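Long-range contact in putative ribose operon repressor (Burkholderia thailandensis, PDB 3EGC), which probably acts as a LacI-family transcriptional repressor that binds regulatory DNA and responds to a small ligand, perhaps a sugar: residues 211-223 and 229-241. Sequence-based numbering, arbitrary orientation.
Sequences RYGPDVEIVSFDN and FLDPPLPVVEQPT
Gln239 and Asp222 meet across the C-terminal ends of two neighbouring strands, the amide NE2 donating to Asp222 OD1 over 2.9 Å. The oxygen is approached on its syn side, a little out of the carboxylate plane, and the two flat groups are turned only 25° apart. Both groups have a second partner: Gln239 OE1 bonds Ser107, while Asp222 OD2 accepts from the backbone N of His195, so neither is likely to swing easily. A similar pairing joins Asn223 to Glu238. Asn223 leaves its backbone toward the other segment and, with CG anti to the backbone N (chi1 -176°), brings ND2 to the anti lone pair of Glu238 OE2 at 2.7 Å, amide and carboxylate nearly coplanar; Glu238 OE1 forms a salt bridge with Arg270. One water accepts from the backbone N of both Asn223 and Gln239 and so links the two segments. Between the strands, Ser220 N donates to Pro235 O at 3.1 Å, Val237 N to Ser220 O at 2.7 Å, and Asp222 N to Val237 O at 2.8 Å. This is parallel pairing of strands 217-221 and 236-238, part of the C-terminal half of the periplasmic-binding-protein-like fold, in which 236-238 leads on toward helix 241-257. On the sheet face carrying Phe221 and Val237, methyl CG1 of Val237 lies over one face of the phenyl ring, a CH-pi contact, though modelled too close for its exact fit to be trusted, and Arg143 makes a cation-pi contact with the same ring. Toward the other end of the segments, Leu234 lays CD2 against Ile218 CG2 (3.8 Å) and Ser220 CB (3.6 Å). Tyr212, its ring running beside Leu230 and the CD of Pro232, which follows a cis peptide bond, donates its hydroxyl to Pro232 O at 2.7 Å, from 47° above the carbonyl plane.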
loop_
_atom_site.group_PDB
_atom_site.type_symbol
_atom_site.label_atom_id
_atom_site.label_comp_id
_atom_site.label_asym_id
_atom_site.label_seq_id
_atom_site.Cartn_x
_atom_site.Cartn_y
_atom_site.Cartn_z
ATOM N N ARG A 211 -14.719 -21.245 -10.285
ATOM C CA ARG A 211 -13.383 -21.082 -10.817
ATOM C C ARG A 211 -13.209 -19.760 -11.542
ATOM O O ARG A 211 -13.906 -19.476 -12.543
ATOM C CB ARG A 211 -13.006 -22.246 -11.724
ATOM C CG ARG A 211 -12.933 -23.597 -10.994
ATOM C CD ARG A 211 -13.129 -24.718 -12.019
ATOM N NE ARG A 211 -14.358 -24.551 -12.806
ATOM C CZ ARG A 211 -14.605 -25.213 -13.935
ATOM N NH1 ARG A 211 -13.725 -26.083 -14.385
ATOM N NH2 ARG A 211 -15.714 -24.993 -14.640
ATOM N N TYR A 212 -12.303 -18.943 -10.994
ATOM C CA TYR A 212 -11.908 -17.749 -11.673
ATOM C C TYR A 212 -11.504 -18.217 -13.056
ATOM O O TYR A 212 -10.742 -19.162 -13.177
ATOM C CB TYR A 212 -10.731 -17.062 -10.985
ATOM C CG TYR A 212 -10.128 -16.026 -11.880
ATOM C CD1 TYR A 212 -8.987 -16.295 -12.639
ATOM C CD2 TYR A 212 -10.725 -14.787 -12.023
ATOM C CE1 TYR A 212 -8.444 -15.359 -13.495
ATOM C CE2 TYR A 212 -10.175 -13.821 -12.865
ATOM C CZ TYR A 212 -9.049 -14.108 -13.609
ATOM O OH TYR A 212 -8.543 -13.127 -14.443
ATOM N N GLY A 213 -12.024 -17.566 -14.091
ATOM C CA GLY A 213 -11.753 -17.994 -15.433
ATOM C C GLY A 213 -12.955 -18.640 -16.090
ATOM O O GLY A 213 -13.871 -17.963 -16.483
ATOM N N PRO A 214 -12.960 -19.973 -16.191
ATOM C CA PRO A 214 -14.046 -20.746 -16.822
ATOM C C PRO A 214 -15.457 -20.501 -16.231
ATOM O O PRO A 214 -16.435 -20.466 -16.967
ATOM C CB PRO A 214 -13.629 -22.201 -16.571
ATOM C CG PRO A 214 -12.176 -22.152 -16.141
ATOM C CD PRO A 214 -11.989 -20.841 -15.485
ATOM N N ASP A 215 -15.550 -20.352 -14.910
ATOM C CA ASP A 215 -16.840 -20.036 -14.255
ATOM C C ASP A 215 -17.199 -18.546 -14.202
ATOM O O ASP A 215 -18.330 -18.184 -14.498
ATOM C CB ASP A 215 -16.887 -20.625 -12.841
ATOM C CG ASP A 215 -16.842 -22.154 -12.828
ATOM O OD1 ASP A 215 -17.379 -22.794 -13.754
ATOM O OD2 ASP A 215 -16.269 -22.724 -11.895
ATOM N N VAL A 216 -16.253 -17.691 -13.831
ATOM C CA VAL A 216 -16.487 -16.232 -13.738
ATOM C C VAL A 216 -15.247 -15.470 -14.117
ATOM O O VAL A 216 -14.189 -15.718 -13.550
ATOM C CB VAL A 216 -16.865 -15.851 -12.262
ATOM C CG1 VAL A 216 -16.930 -14.318 -11.997
ATOM C CG2 VAL A 216 -18.180 -16.598 -11.786
ATOM N N GLU A 217 -15.347 -14.567 -15.081
ATOM C CA GLU A 217 -14.256 -13.628 -15.357
ATOM C C GLU A 217 -14.455 -12.312 -14.597
ATOM O O GLU A 217 -15.552 -12.040 -14.083
ATOM C CB GLU A 217 -14.006 -13.434 -16.869
ATOM C CG GLU A 217 -13.234 -14.636 -17.505
ATOM C CD GLU A 217 -13.073 -14.562 -19.029
ATOM O OE1 GLU A 217 -13.454 -13.570 -19.679
ATOM O OE2 GLU A 217 -12.516 -15.511 -19.598
ATOM N N ILE A 218 -13.377 -11.533 -14.491
ATOM C CA ILE A 218 -13.344 -10.327 -13.691
ATOM C C ILE A 218 -12.525 -9.219 -14.321
ATOM O O ILE A 218 -11.372 -9.439 -14.715
ATOM C CB ILE A 218 -12.736 -10.589 -12.267
ATOM C CG1 ILE A 218 -13.582 -11.620 -11.500
ATOM C CG2 ILE A 218 -12.581 -9.252 -11.485
ATOM C CD1 ILE A 218 -12.994 -12.010 -10.072
ATOM N N VAL A 219 -13.109 -8.026 -14.431
ATOM C CA VAL A 219 -12.282 -6.857 -14.728
ATOM C C VAL A 219 -12.380 -5.966 -13.491
ATOM O O VAL A 219 -13.426 -5.926 -12.864
ATOM C CB VAL A 219 -12.726 -6.108 -16.021
ATOM C CG1 VAL A 219 -12.498 -6.987 -17.198
ATOM C CG2 VAL A 219 -14.292 -5.672 -15.951
ATOM N N SER A 220 -11.298 -5.268 -13.173
ATOM C CA SER A 220 -11.171 -4.551 -11.944
ATOM C C SER A 220 -10.590 -3.160 -12.192
ATOM O O SER A 220 -9.863 -2.974 -13.169
ATOM C CB SER A 220 -10.243 -5.318 -11.003
ATOM O OG SER A 220 -10.111 -4.674 -9.741
ATOM N N PHE A 221 -10.904 -2.197 -11.313
ATOM C CA PHE A 221 -10.096 -0.983 -11.193
ATOM C C PHE A 221 -8.842 -1.236 -10.324
ATOM O O PHE A 221 -8.834 -2.125 -9.487
ATOM C CB PHE A 221 -10.872 0.187 -10.563
ATOM C CG PHE A 221 -11.776 0.933 -11.537
ATOM C CD1 PHE A 221 -11.552 2.269 -11.788
ATOM C CD2 PHE A 221 -12.889 0.312 -12.126
ATOM C CE1 PHE A 221 -12.376 2.991 -12.629
ATOM C CE2 PHE A 221 -13.728 1.012 -12.985
ATOM C CZ PHE A 221 -13.492 2.347 -13.249
ATOM N N ASP A 222 -7.800 -0.419 -10.540
ATOM C CA ASP A 222 -6.540 -0.566 -9.834
ATOM C C ASP A 222 -5.645 -1.632 -10.458
ATOM O O ASP A 222 -6.035 -2.805 -10.615
ATOM C CB ASP A 222 -6.774 -0.850 -8.362
ATOM C CG ASP A 222 -7.584 0.224 -7.699
ATOM O OD1 ASP A 222 -7.394 1.431 -8.090
ATOM O OD2 ASP A 222 -8.428 -0.147 -6.861
ATOM N N ASN A 223 -4.421 -1.238 -10.757
ATOM C CA ASN A 223 -3.490 -2.111 -11.441
ATOM C C ASN A 223 -2.462 -2.641 -10.454
ATOM O O ASN A 223 -1.444 -2.000 -10.207
ATOM C CB ASN A 223 -2.772 -1.316 -12.561
ATOM C CG ASN A 223 -1.860 -2.167 -13.379
ATOM O OD1 ASN A 223 -1.800 -3.391 -13.188
ATOM N ND2 ASN A 223 -1.189 -1.550 -14.360
ATOM N N PHE A 229 -0.798 -12.362 -12.388
ATOM C CA PHE A 229 -0.251 -13.730 -12.168
ATOM C C PHE A 229 -1.344 -14.724 -12.396
ATOM O O PHE A 229 -1.095 -15.898 -12.479
ATOM C CB PHE A 229 0.280 -13.967 -10.741
ATOM C CG PHE A 229 1.299 -12.957 -10.278
ATOM C CD1 PHE A 229 2.094 -12.298 -11.177
ATOM C CD2 PHE A 229 1.449 -12.684 -8.939
ATOM C CE1 PHE A 229 3.063 -11.325 -10.715
ATOM C CE2 PHE A 229 2.353 -11.744 -8.478
ATOM C CZ PHE A 229 3.179 -11.059 -9.354
ATOM N N LEU A 230 -2.577 -14.231 -12.489
ATOM C CA LEU A 230 -3.745 -15.098 -12.607
ATOM C C LEU A 230 -3.880 -15.630 -14.034
ATOM O O LEU A 230 -3.389 -15.030 -14.998
ATOM C CB LEU A 230 -5.004 -14.332 -12.230
ATOM C CG LEU A 230 -5.617 -14.405 -10.823
ATOM C CD1 LEU A 230 -4.712 -15.057 -9.768
ATOM C CD2 LEU A 230 -6.077 -13.020 -10.374
ATOM N N ASP A 231 -4.568 -16.750 -14.168
ATOM C CA ASP A 231 -4.798 -17.318 -15.480
ATOM C C ASP A 231 -6.296 -17.407 -15.747
ATOM O O ASP A 231 -6.976 -18.265 -15.162
ATOM C CB ASP A 231 -4.179 -18.725 -15.545
ATOM C CG ASP A 231 -4.487 -19.415 -16.866
ATOM O OD1 ASP A 231 -5.213 -20.458 -16.824
ATOM O OD2 ASP A 231 -4.077 -18.876 -17.932
ATOM N N PRO A 232 -6.821 -16.529 -16.621
ATOM C CA PRO A 232 -6.053 -15.550 -17.358
ATOM C C PRO A 232 -5.692 -14.352 -16.480
ATOM O O PRO A 232 -6.193 -14.235 -15.341
ATOM C CB PRO A 232 -7.035 -15.125 -18.449
ATOM C CG PRO A 232 -8.338 -15.264 -17.814
ATOM C CD PRO A 232 -8.251 -16.484 -17.008
ATOM N N PRO A 233 -4.790 -13.487 -16.976
ATOM C CA PRO A 233 -4.520 -12.230 -16.263
ATOM C C PRO A 233 -5.767 -11.391 -16.106
ATOM O O PRO A 233 -6.596 -11.277 -17.032
ATOM C CB PRO A 233 -3.499 -11.535 -17.155
ATOM C CG PRO A 233 -2.741 -12.698 -17.815
ATOM C CD PRO A 233 -3.811 -13.748 -18.049
ATOM N N LEU A 234 -5.888 -10.753 -14.958
ATOM C CA LEU A 234 -7.078 -10.001 -14.674
ATOM C C LEU A 234 -6.991 -8.599 -15.282
ATOM O O LEU A 234 -6.169 -7.784 -14.856
ATOM C CB LEU A 234 -7.274 -9.945 -13.172
ATOM C CG LEU A 234 -8.715 -9.823 -12.687
ATOM C CD1 LEU A 234 -8.724 -10.438 -11.326
ATOM C CD2 LEU A 234 -9.127 -8.364 -12.654
ATOM N N PRO A 235 -7.834 -8.304 -16.292
ATOM C CA PRO A 235 -7.739 -6.969 -16.888
ATOM C C PRO A 235 -8.166 -5.843 -15.941
ATOM O O PRO A 235 -9.101 -5.993 -15.173
ATOM C CB PRO A 235 -8.644 -7.054 -18.115
ATOM C CG PRO A 235 -8.987 -8.600 -18.264
ATOM C CD PRO A 235 -8.918 -9.107 -16.883
ATOM N N VAL A 236 -7.441 -4.732 -15.990
ATOM C CA VAL A 236 -7.604 -3.704 -15.001
ATOM C C VAL A 236 -7.721 -2.351 -15.587
ATOM O O VAL A 236 -7.086 -2.054 -16.561
ATOM C CB VAL A 236 -6.399 -3.601 -14.034
ATOM C CG1 VAL A 236 -6.896 -3.738 -12.616
ATOM C CG2 VAL A 236 -5.390 -4.625 -14.364
ATOM N N VAL A 237 -8.526 -1.515 -14.965
ATOM C CA VAL A 237 -8.459 -0.111 -15.268
ATOM C C VAL A 237 -7.480 0.566 -14.309
ATOM O O VAL A 237 -7.742 0.707 -13.097
ATOM C CB VAL A 237 -9.863 0.578 -15.417
ATOM C CG1 VAL A 237 -10.900 -0.081 -14.599
ATOM C CG2 VAL A 237 -9.776 2.123 -15.157
ATOM N N GLU A 238 -6.324 0.916 -14.852
ATOM C CA GLU A 238 -5.311 1.580 -14.079
ATOM C C GLU A 238 -5.693 3.010 -13.810
ATOM O O GLU A 238 -6.081 3.730 -14.719
ATOM C CB GLU A 238 -3.950 1.514 -14.786
ATOM C CG GLU A 238 -2.825 2.212 -14.050
ATOM C CD GLU A 238 -1.551 2.167 -14.824
ATOM O OE1 GLU A 238 -1.174 3.210 -15.437
ATOM O OE2 GLU A 238 -0.928 1.072 -14.835
ATOM N N GLN A 239 -5.575 3.409 -12.547
ATOM C CA GLN A 239 -5.801 4.798 -12.163
ATOM C C GLN A 239 -4.451 5.491 -12.080
ATOM O O GLN A 239 -3.500 4.851 -11.631
ATOM C CB GLN A 239 -6.542 4.873 -10.841
ATOM C CG GLN A 239 -7.941 4.381 -10.940
ATOM C CD GLN A 239 -8.771 4.773 -9.707
ATOM O OE1 GLN A 239 -9.324 5.880 -9.645
ATOM N NE2 GLN A 239 -8.820 3.880 -8.713
ATOM N N PRO A 240 -4.371 6.788 -12.481
ATOM C CA PRO A 240 -3.130 7.568 -12.352
ATOM C C PRO A 240 -2.913 8.078 -10.896
ATOM O O PRO A 240 -2.884 9.284 -10.617
ATOM C CB PRO A 240 -3.370 8.743 -13.318
ATOM C CG PRO A 240 -4.864 8.994 -13.192
ATOM C CD PRO A 240 -5.506 7.640 -12.870
ATOM N N THR A 241 -2.725 7.154 -9.984
ATOM C CA THR A 241 -2.697 7.498 -8.538
ATOM C C THR A 241 -1.712 8.552 -8.145
ATOM O O THR A 241 -2.061 9.491 -7.443
ATOM C CB THR A 241 -2.386 6.263 -7.668
ATOM O OG1 THR A 241 -1.165 5.619 -8.145
ATOM C CG2 THR A 241 -3.490 5.290 -7.750
HETATM O O HOH W 1 -4.027 1.892 -10.334
#